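Local coordinates for putative antioxidant defense protein Mlr4105 (Mesorhizobium loti, PDB 3C1L) that probably works as a peroxiredoxin-like antioxidant enzyme of the AhpD-like, carboxymuconolactone decarboxylase family, at residues M123-T131 / I158-N166. Residues are numbered along the deposited sequence; the frame is centred on the assembly and turned at random.
Sequences MLEFAVKLT and IASTAAFFN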
# COMPACT_ATOMS: atom_id res chain seq x y z
N MSE B 123 -7.03 9.57 -20.11
CA MSE B 123 -6.14 10.60 -19.63
C MSE B 123 -5.95 10.57 -18.11
O MSE B 123 -4.82 10.59 -17.60
CB MSE B 123 -6.75 11.95 -20.07
CG MSE B 123 -6.04 13.16 -19.57
SE MSE B 123 -6.86 14.73 -20.38
CE MSE B 123 -8.52 14.75 -19.23
N LEU B 124 -7.08 10.45 -17.43
CA LEU B 124 -7.17 10.51 -16.00
C LEU B 124 -6.70 9.18 -15.44
O LEU B 124 -6.03 9.16 -14.44
CB LEU B 124 -8.62 10.84 -15.57
CG LEU B 124 -9.14 12.29 -15.76
CD1 LEU B 124 -10.49 12.54 -15.05
CD2 LEU B 124 -8.14 13.33 -15.32
N GLU B 125 -7.02 8.08 -16.10
CA GLU B 125 -6.50 6.80 -15.63
C GLU B 125 -4.97 6.74 -15.75
O GLU B 125 -4.30 6.21 -14.85
CB GLU B 125 -7.17 5.61 -16.34
CG GLU B 125 -8.68 5.44 -16.02
CD GLU B 125 -8.98 4.89 -14.62
OE1 GLU B 125 -8.04 4.74 -13.79
OE2 GLU B 125 -10.19 4.60 -14.34
N PHE B 126 -4.41 7.30 -16.83
CA PHE B 126 -2.94 7.39 -16.90
C PHE B 126 -2.36 8.24 -15.71
O PHE B 126 -1.41 7.83 -15.01
CB PHE B 126 -2.52 7.95 -18.22
CG PHE B 126 -1.05 7.98 -18.43
CD1 PHE B 126 -0.36 6.81 -18.77
CD2 PHE B 126 -0.34 9.17 -18.33
CE1 PHE B 126 1.00 6.82 -18.98
CE2 PHE B 126 1.06 9.20 -18.51
CZ PHE B 126 1.73 8.01 -18.86
N ALA B 127 -2.94 9.41 -15.50
CA ALA B 127 -2.55 10.31 -14.37
C ALA B 127 -2.61 9.61 -13.00
O ALA B 127 -1.74 9.82 -12.16
CB ALA B 127 -3.42 11.56 -14.38
N VAL B 128 -3.66 8.82 -12.75
CA VAL B 128 -3.78 8.01 -11.53
C VAL B 128 -2.63 7.03 -11.38
O VAL B 128 -1.97 7.02 -10.35
CB VAL B 128 -5.10 7.16 -11.47
CG1 VAL B 128 -5.01 6.16 -10.35
CG2 VAL B 128 -6.32 8.05 -11.28
N LYS B 129 -2.33 6.29 -12.43
CA LYS B 129 -1.18 5.34 -12.42
C LYS B 129 0.17 6.05 -12.26
O LYS B 129 1.00 5.65 -11.49
CB LYS B 129 -1.14 4.44 -13.68
CG LYS B 129 -0.16 3.30 -13.49
CD LYS B 129 -0.22 2.26 -14.52
CE LYS B 129 0.82 1.19 -14.23
NZ LYS B 129 0.87 0.21 -15.37
N LEU B 130 0.38 7.13 -12.97
CA LEU B 130 1.61 7.93 -12.79
C LEU B 130 1.70 8.53 -11.35
O LEU B 130 2.79 8.76 -10.87
CB LEU B 130 1.69 9.08 -13.82
CG LEU B 130 3.06 9.75 -13.96
CD1 LEU B 130 4.07 8.70 -14.48
CD2 LEU B 130 2.96 10.89 -14.87
N THR B 131 0.57 8.77 -10.71
CA THR B 131 0.55 9.34 -9.32
C THR B 131 0.80 8.27 -8.26
O THR B 131 1.54 8.49 -7.28
CB THR B 131 -0.78 10.08 -9.03
OG1 THR B 131 -0.90 11.18 -9.95
CG2 THR B 131 -0.85 10.63 -7.60
N ILE B 158 0.16 15.46 -20.90
CA ILE B 158 -0.57 14.76 -19.82
C ILE B 158 0.42 14.40 -18.72
O ILE B 158 0.17 14.65 -17.52
CB ILE B 158 -1.33 13.47 -20.29
CG1 ILE B 158 -2.45 13.84 -21.32
CG2 ILE B 158 -1.84 12.66 -19.05
CD1 ILE B 158 -2.85 12.70 -22.38
N ALA B 159 1.55 13.83 -19.13
CA ALA B 159 2.55 13.35 -18.18
C ALA B 159 3.13 14.53 -17.39
O ALA B 159 3.28 14.42 -16.21
CB ALA B 159 3.65 12.56 -18.84
N SER B 160 3.42 15.64 -18.08
CA SER B 160 3.94 16.87 -17.46
C SER B 160 2.98 17.51 -16.48
O SER B 160 3.37 18.04 -15.44
CB SER B 160 4.25 17.91 -18.53
OG SER B 160 5.45 17.61 -19.19
N THR B 161 1.71 17.50 -16.85
CA THR B 161 0.69 18.12 -16.05
C THR B 161 0.56 17.29 -14.79
O THR B 161 0.58 17.84 -13.69
CB THR B 161 -0.69 18.28 -16.80
OG1 THR B 161 -0.51 18.99 -18.06
CG2 THR B 161 -1.65 19.03 -15.92
N ALA B 162 0.46 15.98 -14.95
CA ALA B 162 0.28 15.08 -13.82
C ALA B 162 1.52 15.12 -12.87
O ALA B 162 1.38 15.27 -11.66
CB ALA B 162 -0.12 13.63 -14.32
N ALA B 163 2.70 15.12 -13.47
CA ALA B 163 3.98 15.25 -12.78
C ALA B 163 4.08 16.51 -11.93
O ALA B 163 4.45 16.45 -10.76
CB ALA B 163 5.15 15.20 -13.80
N PHE B 164 3.74 17.65 -12.53
CA PHE B 164 3.82 18.97 -11.90
C PHE B 164 2.99 19.06 -10.67
O PHE B 164 3.40 19.65 -9.69
CB PHE B 164 3.32 20.04 -12.89
CG PHE B 164 3.40 21.42 -12.37
CD1 PHE B 164 4.59 22.13 -12.43
CD2 PHE B 164 2.28 22.05 -11.85
CE1 PHE B 164 4.64 23.46 -11.95
CE2 PHE B 164 2.35 23.37 -11.37
CZ PHE B 164 3.50 24.06 -11.43
N PHE B 165 1.82 18.43 -10.70
CA PHE B 165 0.93 18.39 -9.53
C PHE B 165 1.34 17.48 -8.41
O PHE B 165 1.10 17.78 -7.24
CB PHE B 165 -0.53 18.25 -9.97
CG PHE B 165 -1.07 19.59 -10.44
CD1 PHE B 165 -1.46 20.53 -9.52
CD2 PHE B 165 -0.95 19.97 -11.73
CE1 PHE B 165 -1.85 21.79 -9.91
CE2 PHE B 165 -1.34 21.21 -12.15
CZ PHE B 165 -1.80 22.13 -11.22
N ASN B 166 2.01 16.40 -8.75
CA ASN B 166 2.71 15.63 -7.76
C ASN B 166 3.80 16.42 -7.03
O ASN B 166 4.05 16.19 -5.87
CB ASN B 166 3.26 14.38 -8.41
CG ASN B 166 2.20 13.31 -8.50
OD1 ASN B 166 1.95 12.66 -7.51
ND2 ASN B 166 1.51 13.20 -9.66
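The side chains of M123, a selenomethionine, and I158 cross at a slant, M123 CG to I158 CG1 4.1 Å, opening a buried contact in which helix 118-132 packs on helix 152-175; the two segments run in the same general direction, at 44°. One turn along, F126 meets two residues: CD2 lies 3.9 Å from CG2 of I158, and the methyl of A159 meets the rim of the ring, almost level with it. L145 of helix 139-147 also packs on the F126 side chain. A127 and A162 touch methyl to methyl, CB to CB 3.9 Å, and these small residues let the backbones come nearest here, CA to CA 5.6 Å. L130, its CG anti to the backbone N (chi1 -165°), brings CD2 up against the A159 carbonyl oxygen and the A162 methyl. At T131 the contact turns polar. N166 ND2 donates to T131 OG1 in the plane of its own amide, 3.2 Å and almost straight (178°), while T131 OG1 in turn donates a hydrogen bond to A127 O, 2.7 Å. The second N-H of N166 ND2 turns back to A162 O, 2.9 Å, and OD1 accepts from N81. A leucine in place of N166 would probably leave T131 OG1 without its interhelix donor and N81 without this acceptor. The chemistry is thus an apolar seam ending in a short buried hydrogen-bond chain, from the N166 amide through the T131 hydroxyl to A127 O, that ties one helix to the other and fixes the rotation of the N166 amide.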